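PDB 2OA9: R.MvaI from Kocuria varians, which recognises its DNA target asymmetrically as a monomer and probably cleaves it with the help of metal ions, as other PD-(D/E)XK restriction endonucleases do. Local coordinates for residues I57-H62 against A167-E172; E63-S68 against I234-L239; I125-Q130 against L198-E203; V131-V136 against S147-F152. One frame throughout, in Å; residues are numbered along the deposited sequence.

Contact 1 of 4, residues I57-H62 against A167-E172; sequences IEIKTH and AVISAE. With CD (cadmium ion), chain E; CD (cadmium ion), chain H.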
loop_
_atom_site.group_PDB
_atom_site.type_symbol
_atom_site.label_atom_id
_atom_site.label_comp_id
_atom_site.label_asym_id
_atom_site.label_seq_id
_atom_site.Cartn_x
_atom_site.Cartn_y
_atom_site.Cartn_z
ATOM N N ILE A 57 12.771 3.818 2.724
ATOM C CA ILE A 57 12.002 4.787 1.948
ATOM C C ILE A 57 11.984 4.269 0.522
ATOM O O ILE A 57 13.042 4.163 -0.118
ATOM C CB ILE A 57 12.657 6.164 2.006
ATOM C CG1 ILE A 57 12.743 6.629 3.465
ATOM C CG2 ILE A 57 11.868 7.177 1.142
ATOM C CD1 ILE A 57 13.513 7.945 3.662
ATOM N N GLU A 58 10.806 3.933 0.017
ATOM C CA GLU A 58 10.729 3.471 -1.350
ATOM C C GLU A 58 10.874 4.671 -2.293
ATOM O O GLU A 58 10.301 5.745 -2.058
ATOM C CB GLU A 58 9.424 2.733 -1.609
ATOM C CG GLU A 58 9.406 1.327 -0.997
ATOM C CD GLU A 58 8.777 0.298 -1.913
ATOM O OE1 GLU A 58 8.745 -0.900 -1.538
ATOM O OE2 GLU A 58 8.307 0.684 -3.011
ATOM N N ILE A 59 11.675 4.461 -3.324
ATOM C CA ILE A 59 11.989 5.460 -4.323
ATOM C C ILE A 59 11.579 4.942 -5.687
ATOM O O ILE A 59 12.090 3.923 -6.144
ATOM C CB ILE A 59 13.487 5.752 -4.348
ATOM C CG1 ILE A 59 13.997 6.109 -2.940
ATOM C CG2 ILE A 59 13.797 6.854 -5.337
ATOM C CD1 ILE A 59 13.705 7.487 -2.485
ATOM N N LYS A 60 10.707 5.666 -6.377
ATOM C CA LYS A 60 10.321 5.330 -7.749
ATOM C C LYS A 60 10.187 6.590 -8.582
ATOM O O LYS A 60 9.956 7.633 -8.018
ATOM C CB LYS A 60 8.976 4.607 -7.754
ATOM C CG LYS A 60 8.918 3.369 -6.868
ATOM C CD LYS A 60 8.259 2.193 -7.530
ATOM C CE LYS A 60 9.160 0.971 -7.563
ATOM N NZ LYS A 60 10.487 1.344 -8.157
ATOM N N THR A 61 10.312 6.485 -9.903
ATOM C CA THR A 61 9.933 7.581 -10.783
ATOM C C THR A 61 8.430 7.606 -10.965
ATOM O O THR A 61 7.750 6.662 -10.631
ATOM C CB THR A 61 10.568 7.503 -12.161
ATOM O OG1 THR A 61 10.081 6.349 -12.836
ATOM C CG2 THR A 61 12.083 7.333 -12.102
ATOM N N HIS A 62 7.923 8.703 -11.518
ATOM C CA HIS A 62 6.471 8.783 -11.793
ATOM C C HIS A 62 6.115 7.671 -12.763
ATOM O O HIS A 62 5.045 7.051 -12.651
ATOM C CB HIS A 62 6.066 10.139 -12.418
ATOM C CG HIS A 62 6.217 11.249 -11.366
ATOM N ND1 HIS A 62 5.176 11.663 -10.568
ATOM C CD2 HIS A 62 7.302 11.976 -10.980
ATOM C CE1 HIS A 62 5.617 12.548 -9.702
ATOM N NE2 HIS A 62 6.894 12.762 -9.937
ATOM N N ALA A 167 9.167 8.405 -1.893
ATOM C CA ALA A 167 9.463 9.540 -2.776
ATOM C C ALA A 167 9.259 9.122 -4.224
ATOM O O ALA A 167 9.819 8.132 -4.691
ATOM C CB ALA A 167 10.871 10.074 -2.546
ATOM N N VAL A 168 8.440 9.880 -4.933
ATOM C CA VAL A 168 8.233 9.696 -6.360
ATOM C C VAL A 168 8.945 10.854 -7.066
ATOM O O VAL A 168 8.649 12.010 -6.809
ATOM C CB VAL A 168 6.756 9.698 -6.705
ATOM C CG1 VAL A 168 6.535 9.528 -8.184
ATOM C CG2 VAL A 168 6.021 8.672 -5.892
ATOM N N ILE A 169 9.877 10.510 -7.928
ATOM C CA ILE A 169 10.892 11.435 -8.436
ATOM C C ILE A 169 10.898 11.473 -9.953
ATOM O O ILE A 169 10.320 10.614 -10.626
ATOM C CB ILE A 169 12.306 11.063 -7.910
ATOM C CG1 ILE A 169 12.775 9.721 -8.460
ATOM C CG2 ILE A 169 12.309 11.042 -6.369
ATOM C CD1 ILE A 169 14.227 9.365 -8.092
ATOM N N SER A 170 11.567 12.469 -10.541
ATOM C CA SER A 170 11.916 12.391 -11.944
ATOM C C SER A 170 13.270 12.988 -12.198
ATOM O O SER A 170 13.759 13.748 -11.370
ATOM C CB SER A 170 10.839 13.021 -12.844
ATOM O OG SER A 170 10.846 14.424 -12.652
ATOM N N ALA A 171 13.878 12.617 -13.318
ATOM C CA ALA A 171 15.202 13.100 -13.620
ATOM C C ALA A 171 15.435 13.184 -15.102
ATOM O O ALA A 171 14.763 12.498 -15.886
ATOM C CB ALA A 171 16.223 12.167 -13.010
ATOM N N GLU A 172 16.411 14.030 -15.447
ATOM C CA GLU A 172 17.058 14.088 -16.754
ATOM C C GLU A 172 18.329 13.258 -16.717
ATOM O O GLU A 172 18.894 13.045 -15.647
ATOM C CB GLU A 172 17.443 15.541 -17.096
ATOM C CG GLU A 172 16.295 16.545 -17.130
ATOM C CD GLU A 172 16.709 17.929 -17.636
ATOM O OE1 GLU A 172 17.905 18.158 -17.909
ATOM O OE2 GLU A 172 15.835 18.811 -17.739
HETATM CD CD CD E . 2.922 11.430 -11.073
HETATM CD CD CD H . 16.754 20.562 -18.718
HETATM O O HOH W 1 8.895 14.234 -8.869
HETATM O O HOH W 2 18.521 21.357 -17.289
HETATM O O HOH W 3 18.370 20.011 -20.362
#

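Contact 2 of 4, residues E63-S68 against I234-L239; sequences ETAAKS and INMEKL. With CD (cadmium ion), chain E.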
loop_
_atom_site.group_PDB
_atom_site.type_symbol
_atom_site.label_atom_id
_atom_site.label_comp_id
_atom_site.label_asym_id
_atom_site.label_seq_id
_atom_site.Cartn_x
_atom_site.Cartn_y
_atom_site.Cartn_z
ATOM N N GLU A 63 7.003 7.399 -13.724
ATOM C CA GLU A 63 6.757 6.355 -14.698
ATOM C C GLU A 63 6.674 4.962 -14.070
ATOM O O GLU A 63 5.783 4.188 -14.382
ATOM C CB GLU A 63 7.851 6.399 -15.755
ATOM C CG GLU A 63 7.534 5.534 -16.937
ATOM C CD GLU A 63 8.586 5.683 -18.008
ATOM O OE1 GLU A 63 9.670 5.081 -17.839
ATOM O OE2 GLU A 63 8.347 6.446 -18.964
ATOM N N THR A 64 7.596 4.656 -13.172
ATOM C CA THR A 64 7.616 3.349 -12.563
ATOM C C THR A 64 6.469 3.263 -11.547
ATOM O O THR A 64 5.838 2.230 -11.403
ATOM C CB THR A 64 8.979 3.093 -11.954
ATOM O OG1 THR A 64 9.979 3.032 -12.992
ATOM C CG2 THR A 64 9.017 1.745 -11.266
ATOM N N ALA A 65 6.211 4.337 -10.802
ATOM C CA ALA A 65 5.097 4.381 -9.845
ATOM C C ALA A 65 3.766 4.038 -10.521
ATOM O O ALA A 65 2.952 3.326 -9.943
ATOM C CB ALA A 65 5.047 5.728 -9.159
ATOM N N ALA A 66 3.559 4.460 -11.756
ATOM C CA ALA A 66 2.300 4.227 -12.425
ATOM C C ALA A 66 2.085 2.729 -12.688
ATOM O O ALA A 66 0.969 2.273 -12.809
ATOM C CB ALA A 66 2.263 4.976 -13.711
ATOM N N LYS A 67 3.167 1.981 -12.767
ATOM C CA LYS A 67 3.114 0.541 -13.012
ATOM C C LYS A 67 3.186 -0.280 -11.739
ATOM O O LYS A 67 3.193 -1.520 -11.838
ATOM C CB LYS A 67 4.253 0.123 -13.959
ATOM C CG LYS A 67 4.269 0.860 -15.257
ATOM C CD LYS A 67 5.475 0.432 -16.084
ATOM C CE LYS A 67 6.789 0.939 -15.497
ATOM N NZ LYS A 67 7.916 0.953 -16.465
ATOM N N SER A 68 3.195 0.359 -10.565
ATOM C CA SER A 68 3.511 -0.321 -9.301
ATOM C C SER A 68 2.297 -0.395 -8.402
ATOM O O SER A 68 1.577 0.554 -8.243
ATOM C CB SER A 68 4.636 0.352 -8.569
ATOM O OG SER A 68 5.817 0.309 -9.365
ATOM N N ILE A 234 -2.891 -0.122 -3.234
ATOM C CA ILE A 234 -3.121 1.069 -4.035
ATOM C C ILE A 234 -1.999 1.204 -5.066
ATOM O O ILE A 234 -0.839 0.922 -4.767
ATOM C CB ILE A 234 -3.202 2.357 -3.130
ATOM C CG1 ILE A 234 -3.650 3.563 -3.942
ATOM C CG2 ILE A 234 -1.870 2.639 -2.423
ATOM C CD1 ILE A 234 -3.869 4.833 -3.100
ATOM N N ASN A 235 -2.361 1.651 -6.257
ATOM C CA ASN A 235 -1.361 2.022 -7.269
ATOM C C ASN A 235 -0.531 3.160 -6.741
ATOM O O ASN A 235 -1.035 4.101 -6.109
ATOM C CB ASN A 235 -2.067 2.396 -8.546
ATOM C CG ASN A 235 -1.139 2.945 -9.586
ATOM O OD1 ASN A 235 -0.744 4.085 -9.573
ATOM N ND2 ASN A 235 -0.790 2.072 -10.540
ATOM N N MET A 236 0.771 3.107 -6.966
ATOM C CA MET A 236 1.671 4.026 -6.290
ATOM C C MET A 236 1.468 5.467 -6.744
ATOM O O MET A 236 1.588 6.410 -5.939
ATOM C CB MET A 236 3.118 3.600 -6.449
ATOM C CG MET A 236 4.108 4.528 -5.845
ATOM S SD MET A 236 5.799 3.860 -5.894
ATOM C CE MET A 236 5.306 2.183 -5.360
ATOM N N GLU A 237 1.225 5.692 -8.035
ATOM C CA GLU A 237 0.878 7.069 -8.467
ATOM C C GLU A 237 -0.377 7.527 -7.813
ATOM O O GLU A 237 -0.498 8.687 -7.406
ATOM C CB GLU A 237 0.651 7.181 -9.989
ATOM C CG GLU A 237 1.872 7.405 -10.822
ATOM C CD GLU A 237 2.303 8.848 -10.874
ATOM O OE1 GLU A 237 2.739 9.347 -9.861
ATOM O OE2 GLU A 237 2.260 9.452 -11.964
ATOM N N LYS A 238 -1.353 6.634 -7.746
ATOM C CA LYS A 238 -2.622 6.970 -7.182
ATOM C C LYS A 238 -2.529 7.434 -5.753
ATOM O O LYS A 238 -3.334 8.238 -5.287
ATOM C CB LYS A 238 -3.513 5.769 -7.297
ATOM C CG LYS A 238 -4.948 6.081 -7.188
ATOM C CD LYS A 238 -5.783 5.104 -8.013
ATOM C CE LYS A 238 -5.553 5.176 -9.521
ATOM N NZ LYS A 238 -6.524 6.024 -10.247
ATOM N N LEU A 239 -1.552 6.941 -5.017
ATOM C CA LEU A 239 -1.315 7.372 -3.648
ATOM C C LEU A 239 -1.071 8.891 -3.514
ATOM O O LEU A 239 -1.496 9.494 -2.530
ATOM C CB LEU A 239 -0.208 6.551 -2.974
ATOM C CG LEU A 239 0.064 6.864 -1.502
ATOM C CD1 LEU A 239 -1.177 6.722 -0.641
ATOM C CD2 LEU A 239 1.184 5.925 -1.009
HETATM CD CD CD E . 2.922 11.430 -11.073
#

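Contact 3 of 4, residues I125-Q130 against L198-E203; sequences IDWESQ and LCRGIE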
loop_
_atom_site.group_PDB
_atom_site.type_symbol
_atom_site.label_atom_id
_atom_site.label_comp_id
_atom_site.label_asym_id
_atom_site.label_seq_id
_atom_site.Cartn_x
_atom_site.Cartn_y
_atom_site.Cartn_z
ATOM N N ILE A 125 -18.402 1.447 3.373
ATOM C CA ILE A 125 -17.966 2.175 4.548
ATOM C C ILE A 125 -19.177 2.549 5.396
ATOM O O ILE A 125 -20.035 3.300 4.979
ATOM C CB ILE A 125 -17.122 3.441 4.189
ATOM C CG1 ILE A 125 -16.061 3.179 3.125
ATOM C CG2 ILE A 125 -16.478 3.985 5.461
ATOM C CD1 ILE A 125 -14.936 2.170 3.481
ATOM N N ASP A 126 -19.222 2.022 6.614
ATOM C CA ASP A 126 -20.252 2.359 7.586
ATOM C C ASP A 126 -19.706 3.523 8.414
ATOM O O ASP A 126 -19.212 3.319 9.499
ATOM C CB ASP A 126 -20.539 1.116 8.433
ATOM C CG ASP A 126 -21.697 1.269 9.346
ATOM O OD1 ASP A 126 -22.170 2.438 9.570
ATOM O OD2 ASP A 126 -22.171 0.255 9.888
ATOM N N TRP A 127 -19.829 4.728 7.885
ATOM C CA TRP A 127 -19.190 5.896 8.495
ATOM C C TRP A 127 -19.697 6.175 9.920
ATOM O O TRP A 127 -18.928 6.575 10.798
ATOM C CB TRP A 127 -19.392 7.145 7.614
ATOM C CG TRP A 127 -18.641 7.123 6.302
ATOM C CD1 TRP A 127 -19.141 6.783 5.061
ATOM C CD2 TRP A 127 -17.262 7.469 6.086
ATOM N NE1 TRP A 127 -18.147 6.877 4.120
ATOM C CE2 TRP A 127 -16.994 7.315 4.715
ATOM C CE3 TRP A 127 -16.225 7.921 6.915
ATOM C CZ2 TRP A 127 -15.730 7.534 4.173
ATOM C CZ3 TRP A 127 -14.985 8.154 6.357
ATOM C CH2 TRP A 127 -14.759 7.977 5.017
ATOM N N GLU A 128 -20.988 5.966 10.147
ATOM C CA GLU A 128 -21.584 6.261 11.453
ATOM C C GLU A 128 -21.091 5.315 12.539
ATOM O O GLU A 128 -20.873 5.717 13.667
ATOM C CB GLU A 128 -23.108 6.224 11.385
ATOM C CG GLU A 128 -23.812 6.581 12.701
ATOM C CD GLU A 128 -23.588 8.014 13.180
ATOM O OE1 GLU A 128 -23.145 8.882 12.378
ATOM O OE2 GLU A 128 -23.886 8.289 14.372
ATOM N N SER A 129 -20.913 4.046 12.200
ATOM C CA SER A 129 -20.370 3.082 13.145
ATOM C C SER A 129 -18.836 3.032 13.105
ATOM O O SER A 129 -18.234 2.335 13.901
ATOM C CB SER A 129 -20.977 1.700 12.900
ATOM O OG SER A 129 -22.385 1.793 13.118
ATOM N N GLN A 130 -18.226 3.788 12.200
ATOM C CA GLN A 130 -16.776 3.794 12.033
ATOM C C GLN A 130 -16.235 2.402 11.819
ATOM O O GLN A 130 -15.283 1.989 12.475
ATOM C CB GLN A 130 -16.084 4.426 13.249
ATOM C CG GLN A 130 -16.609 5.756 13.655
ATOM C CD GLN A 130 -15.677 6.855 13.284
ATOM O OE1 GLN A 130 -14.878 7.306 14.116
ATOM N NE2 GLN A 130 -15.756 7.298 12.032
ATOM N N LEU A 198 -8.147 6.858 3.396
ATOM C CA LEU A 198 -8.125 5.454 3.047
ATOM C C LEU A 198 -9.499 4.975 2.679
ATOM O O LEU A 198 -9.685 4.309 1.676
ATOM C CB LEU A 198 -7.572 4.631 4.209
ATOM C CG LEU A 198 -7.615 3.115 4.056
ATOM C CD1 LEU A 198 -6.500 2.703 3.141
ATOM C CD2 LEU A 198 -7.496 2.375 5.395
ATOM N N CYS A 199 -10.472 5.294 3.527
ATOM C CA CYS A 199 -11.826 4.854 3.295
ATOM C C CYS A 199 -12.451 5.539 2.081
ATOM O O CYS A 199 -13.172 4.883 1.350
ATOM C CB CYS A 199 -12.664 5.094 4.529
ATOM S SG CYS A 199 -12.222 3.998 5.915
ATOM N N ARG A 200 -12.165 6.820 1.856
ATOM C CA ARG A 200 -12.630 7.471 0.627
ATOM C C ARG A 200 -12.062 6.776 -0.598
ATOM O O ARG A 200 -12.745 6.525 -1.578
ATOM C CB ARG A 200 -12.269 8.965 0.562
ATOM C CG ARG A 200 -13.001 9.844 1.537
ATOM C CD ARG A 200 -12.672 11.352 1.298
ATOM N NE ARG A 200 -11.245 11.720 1.448
ATOM C CZ ARG A 200 -10.296 11.798 0.456
ATOM N NH1 ARG A 200 -10.573 11.554 -0.795
ATOM N NH2 ARG A 200 -9.044 12.160 0.725
ATOM N N GLY A 201 -10.806 6.395 -0.515
ATOM C CA GLY A 201 -10.159 5.729 -1.626
ATOM C C GLY A 201 -10.735 4.375 -1.961
ATOM O O GLY A 201 -10.840 4.030 -3.112
ATOM N N ILE A 202 -11.151 3.639 -0.922
ATOM C CA ILE A 202 -11.911 2.408 -1.143
ATOM C C ILE A 202 -13.249 2.688 -1.841
ATOM O O ILE A 202 -13.577 2.080 -2.849
ATOM C CB ILE A 202 -12.091 1.636 0.202
ATOM C CG1 ILE A 202 -10.740 1.143 0.717
ATOM C CG2 ILE A 202 -13.047 0.431 -0.011
ATOM C CD1 ILE A 202 -10.748 0.649 2.148
ATOM N N GLU A 203 -14.025 3.658 -1.334
ATOM C CA GLU A 203 -15.309 4.032 -1.947
ATOM C C GLU A 203 -15.149 4.427 -3.415
ATOM O O GLU A 203 -15.998 4.138 -4.252
ATOM C CB GLU A 203 -15.932 5.262 -1.242
ATOM C CG GLU A 203 -16.266 5.063 0.200
ATOM C CD GLU A 203 -17.081 6.220 0.755
ATOM O OE1 GLU A 203 -16.706 7.416 0.581
ATOM O OE2 GLU A 203 -18.102 5.939 1.419
HETATM O O HOH W 4 -19.101 3.328 1.216
#

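Contact 4 of 4, residues V131-V136 against S147-F152; sequences VVRLEV and SVYWSF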
loop_
_atom_site.group_PDB
_atom_site.type_symbol
_atom_site.label_atom_id
_atom_site.label_comp_id
_atom_site.label_asym_id
_atom_site.label_seq_id
_atom_site.Cartn_x
_atom_site.Cartn_y
_atom_site.Cartn_z
ATOM N N VAL A 131 -16.861 1.659 10.907
ATOM C CA VAL A 131 -16.308 0.373 10.474
ATOM C C VAL A 131 -16.373 0.271 8.946
ATOM O O VAL A 131 -17.166 0.905 8.301
ATOM C CB VAL A 131 -17.007 -0.840 11.121
ATOM C CG1 VAL A 131 -17.038 -0.679 12.661
ATOM C CG2 VAL A 131 -18.397 -1.023 10.559
ATOM N N VAL A 132 -15.502 -0.556 8.407
ATOM C CA VAL A 132 -15.442 -0.887 6.988
ATOM C C VAL A 132 -15.971 -2.302 6.851
ATOM O O VAL A 132 -15.363 -3.241 7.398
ATOM C CB VAL A 132 -13.975 -0.798 6.500
ATOM C CG1 VAL A 132 -13.816 -1.265 5.081
ATOM C CG2 VAL A 132 -13.433 0.603 6.690
ATOM N N ARG A 133 -17.090 -2.473 6.152
ATOM C CA ARG A 133 -17.762 -3.758 6.045
ATOM C C ARG A 133 -17.513 -4.456 4.738
ATOM O O ARG A 133 -17.465 -3.816 3.670
ATOM C CB ARG A 133 -19.273 -3.583 6.189
ATOM C CG ARG A 133 -19.700 -3.008 7.481
ATOM C CD ARG A 133 -21.200 -2.927 7.673
ATOM N NE ARG A 133 -21.573 -2.440 9.009
ATOM C CZ ARG A 133 -21.658 -3.210 10.098
ATOM N NH1 ARG A 133 -21.433 -4.519 10.049
ATOM N NH2 ARG A 133 -21.962 -2.665 11.269
ATOM N N LEU A 134 -17.359 -5.775 4.830
ATOM C CA LEU A 134 -17.418 -6.657 3.662
ATOM C C LEU A 134 -18.844 -7.121 3.423
ATOM O O LEU A 134 -19.390 -7.873 4.230
ATOM C CB LEU A 134 -16.475 -7.861 3.860
ATOM C CG LEU A 134 -16.408 -8.881 2.721
ATOM C CD1 LEU A 134 -15.794 -8.243 1.529
ATOM C CD2 LEU A 134 -15.621 -10.051 3.131
ATOM N N GLU A 135 -19.427 -6.707 2.297
ATOM C CA GLU A 135 -20.698 -7.191 1.844
ATOM C C GLU A 135 -20.565 -8.404 0.943
ATOM O O GLU A 135 -19.715 -8.414 0.041
ATOM C CB GLU A 135 -21.417 -6.076 1.066
ATOM C CG GLU A 135 -21.732 -4.818 1.859
ATOM C CD GLU A 135 -22.359 -3.710 1.014
ATOM O OE1 GLU A 135 -22.086 -3.599 -0.212
ATOM O OE2 GLU A 135 -23.104 -2.920 1.630
ATOM N N VAL A 136 -21.416 -9.398 1.189
ATOM C CA VAL A 136 -21.406 -10.649 0.450
ATOM C C VAL A 136 -22.761 -10.819 -0.203
ATOM O O VAL A 136 -23.791 -10.678 0.445
ATOM C CB VAL A 136 -21.067 -11.846 1.342
ATOM C CG1 VAL A 136 -20.859 -13.059 0.519
ATOM C CG2 VAL A 136 -19.808 -11.587 2.213
ATOM N N SER A 147 -21.681 -8.679 8.017
ATOM C CA SER A 147 -21.188 -8.767 9.390
ATOM C C SER A 147 -19.704 -8.613 9.584
ATOM O O SER A 147 -19.267 -8.206 10.690
ATOM C CB SER A 147 -21.667 -10.068 10.038
ATOM O OG SER A 147 -21.007 -11.197 9.486
ATOM N N VAL A 148 -18.922 -8.921 8.563
ATOM C CA VAL A 148 -17.480 -8.899 8.658
ATOM C C VAL A 148 -16.997 -7.464 8.477
ATOM O O VAL A 148 -17.412 -6.774 7.530
ATOM C CB VAL A 148 -16.834 -9.867 7.611
ATOM C CG1 VAL A 148 -15.357 -9.704 7.635
ATOM C CG2 VAL A 148 -17.231 -11.339 7.888
ATOM N N TYR A 149 -16.151 -6.987 9.397
ATOM C CA TYR A 149 -15.701 -5.595 9.324
ATOM C C TYR A 149 -14.361 -5.381 9.942
ATOM O O TYR A 149 -13.890 -6.198 10.723
ATOM C CB TYR A 149 -16.735 -4.605 9.925
ATOM C CG TYR A 149 -16.923 -4.628 11.440
ATOM C CD1 TYR A 149 -15.966 -4.112 12.293
ATOM C CD2 TYR A 149 -18.104 -5.089 11.984
ATOM C CE1 TYR A 149 -16.169 -4.080 13.668
ATOM C CE2 TYR A 149 -18.323 -5.071 13.356
ATOM C CZ TYR A 149 -17.353 -4.573 14.188
ATOM O OH TYR A 149 -17.606 -4.628 15.542
ATOM N N TRP A 150 -13.771 -4.260 9.575
ATOM C CA TRP A 150 -12.539 -3.719 10.155
ATOM C C TRP A 150 -12.917 -2.442 10.836
ATOM O O TRP A 150 -13.521 -1.573 10.210
ATOM C CB TRP A 150 -11.494 -3.373 9.061
ATOM C CG TRP A 150 -10.942 -4.513 8.286
ATOM C CD1 TRP A 150 -9.752 -5.144 8.500
ATOM C CD2 TRP A 150 -11.538 -5.163 7.161
ATOM N NE1 TRP A 150 -9.552 -6.130 7.569
ATOM C CE2 TRP A 150 -10.655 -6.192 6.749
ATOM C CE3 TRP A 150 -12.745 -5.009 6.471
ATOM C CZ2 TRP A 150 -10.953 -7.033 5.682
ATOM C CZ3 TRP A 150 -13.029 -5.829 5.418
ATOM C CH2 TRP A 150 -12.133 -6.837 5.022
ATOM N N SER A 151 -12.598 -2.273 12.107
ATOM C CA SER A 151 -12.854 -0.986 12.724
ATOM C C SER A 151 -11.945 0.113 12.209
ATOM O O SER A 151 -10.798 -0.151 11.819
ATOM C CB SER A 151 -12.663 -1.091 14.252
ATOM O OG SER A 151 -11.323 -1.422 14.573
ATOM N N PHE A 152 -12.416 1.353 12.222
ATOM C CA PHE A 152 -11.556 2.465 11.842
ATOM C C PHE A 152 -10.318 2.515 12.748
ATOM O O PHE A 152 -9.239 2.821 12.279
ATOM C CB PHE A 152 -12.273 3.822 11.961
ATOM C CG PHE A 152 -13.172 4.214 10.786
ATOM C CD1 PHE A 152 -13.566 5.537 10.624
ATOM C CD2 PHE A 152 -13.623 3.286 9.876
ATOM C CE1 PHE A 152 -14.393 5.914 9.580
ATOM C CE2 PHE A 152 -14.465 3.651 8.857
ATOM C CZ PHE A 152 -14.844 4.961 8.688
HETATM O O HOH W 5 -21.468 -6.611 12.263
HETATM O O HOH W 6 -19.780 -10.012 5.824
#

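Contact 1 of 4, residues I57-H62 against A167-E172
His62 lies across Val168 at about a right angle and shows how the end of a parallel strand pair can hold a metal ligand in place. Its CB lies on the cadmium side, and CG, anti to the carbonyl carbon (chi1 -69°), is 3.6 Å from Val168 CG1. That methyl sits over one face of the imidazole, 3.4 Å from the ring centroid and close to the ring normal, a CH-pi contact. Going round the ring, ND1 binds the cadmium ion at 2.3 Å, and Glu237 supplies the other protein ligand. CE1 keeps 3.5 Å from Val168 CG1. CD2 approaches Ile169 O obliquely, with Ser170 CB at the ring edge. At the tip, NE2 donates in the ring plane to a water 2.7 Å away, which in turn reaches Val168 O. One face and two nitrogens are thus engaged, which should restrict rotation of the imidazole.

Behind the histidine, the strands run parallel, joined by Ala167 N to Glu58 O, Lys60 N to Ala167 O, and Ile169 N to Lys60 O at 2.9 Å; His62 N to Ile169 O is weak. On the Ala167 face, Ile59 CD1 rests 3.8 Å from Ala167 CB. Glu58 and Ile59 bind calcium with Asp53 in another structure of this protein, and Glu58-Ile59-Lys60 fits the (D/E)XK element of the nuclease core. Helix 33-49 covers Ile59 and Ile169 through Phe38, strand 179-192 continues the sheet beyond strand 166-176, and Thr61 caps helix 62-66 through Thr64 N.

Contact 2 of 4, residues E63-S68 against I234-L239
Asn235 reaches Ala66 with its side-chain amide: ND2 donates to Ala66 O at 2.9 Å, with an N-H...O angle of 161°. The oxygen lies in the plane of the Asn235 amide, whereas the nitrogen stands well above the plane of the Ala66 carbonyl. Next to it Met236 N donates to Ser68 O at 3.0 Å, and Glu237 N gives only a weak bond to Ala65 O. Carbon and sulfur contacts add to this first shell. Ala65 CB meets Met236 CG at 3.6 Å and also lies near the sulfur, the methionine CE reaches Ser68 CB, and Glu237 CG lies beside Ala66, 3.5 Å from its backbone N.

The second shell explains these positions. Asn235 CG is anti to the backbone N (chi1 173°), and its OD1 accepts from Lys238 N at 3.2 Å as an N-cap; one amide thus caps the N-terminus of helix 236-242 and ties it to the backbone at Ala66. An alanine here would probably leave Ala66 O without this donor and Lys238 N without its cap. Ser68 OG donates to Thr64 O at 2.8 Å, on the opposite face of that carbonyl from Lys67 N. Glu237, bent at chi2, grips the cadmium ion with OE1 at 2.4 Å and OE2 at 2.3 Å; His62 is its co-ligand.

The contact joins the short helix 62-66, and the turn after it, to the junction of strand 225-235 and helix 236-242. Strand 69-74 continues from the turn and pairs with strand 225-235, while Met236 packs on Glu58 and Lys60 of strand 58-61.

Contact 3 of 4, residues I125-Q130 against L198-E203
In Trp127 CG stands anti to the carbonyl carbon (chi1 -69°), and in Glu203 CD continues the chain extended (chi2 -170°); the indole edge and the carboxylate meet. The setting is helix 195-204 packed against the end of strand 119-126, at one edge of a three-stranded antiparallel sheet. Indole NE1 donates to Glu203 OE2 at 2.9 Å, nearly straight at 166°; the oxygen lies close to the ring plane, while the nitrogen approaches from above the carboxylate plane. At the far end of the ring, CH2 touches Cys199 CB at 3.6 Å, and the cysteine sulfur makes an oblique sulfur-aromatic contact. Ile125, with CG2 over the indole face, crosses the Glu203 side chain at about a right angle, CG1 lying 3.5 Å from Glu203 CG, and its CD1 reaches Cys199 CB at 3.8 Å. A phenylalanine in place of Trp127 would probably leave Glu203 OE2 without its ring donor and the carboxylate freer to turn. Ile125 and Asp124 bind calcium in another structure of this protein, so the helix packs beside a metal-binding strand end. A water adds to the grip on the carboxylate, accepting from Ile125 N at 2.9 Å and donating to Glu203 OE2 at 2.8 Å.

Contact 4 of 4, residues V131-V136 against S147-F152
Val132 and Trp150 form a hydrogen-bonded antiparallel pair, N to O at 2.9 Å in both directions, flanked by the non-hydrogen-bonded pairs Val131 with Ser151 and Arg133 with Tyr149, in a classic beta hairpin. Further along, Leu134 N donates to Val148 O, and a water bridges Leu134 O and Val148 N.

On the face carrying Tyr149, the ring's CG lies between the backbone N and the carbonyl carbon (chi1 70°), and the ring stands on this face beside Val131 and Arg133. Val131 CG1 sits over one face of the ring, offset toward the rim, 3.6 Å from Tyr149 CD1. Arg133 runs alongside the tyrosine, pointing the same way, with its guanidinium steeply inclined to the ring. A water accepts from Arg133 NH1 at 3.0 Å and donates to Ser147 O at 3.1 Å; the same NH1 also bonds Asn146 O.

On the face of Val132 and Trp150, apolar side chains dominate. Trp150 presents its edge to Val132 O, with CE3 at 3.3 Å, while its NE1 is satisfied by Lys75 O. Phe152, the first residue of the helix after the strand, crosses Val132 at about a right angle, CE2 being 3.9 Å from the CG2 methyl.

The hairpin of strands 131-138 and 143-151 completes a three-stranded sheet with strand 119-126. Helix 83-91 covers Leu134 and Val148 through Leu87, and helix 152-162, which follows directly, covers Val132 and Trp150 through Leu155.

The four contacts form two pairs on an elongated monomer. Contacts 1 and 2, centres 11 Å apart, share the cadmium ion bound by His62 and Glu237, and Lys60 CG packs 3.3 Å from Met236 SD, bringing helix 236-242 against the strand of Glu58 and Ile59, which bind calcium in another structure of this protein and probably belong to the active site. Contacts 3 and 4, centres 9 Å apart, are joined by the salt bridge of Asp126 OD2 and Arg133 NE at 2.9 Å; contact 3 holds Ile125 of a second calcium site, likewise seen in another structure. The centres of contacts 1 and 4 are about 35 Å apart, the nearest atoms of contacts 2 and 3 about 7 Å.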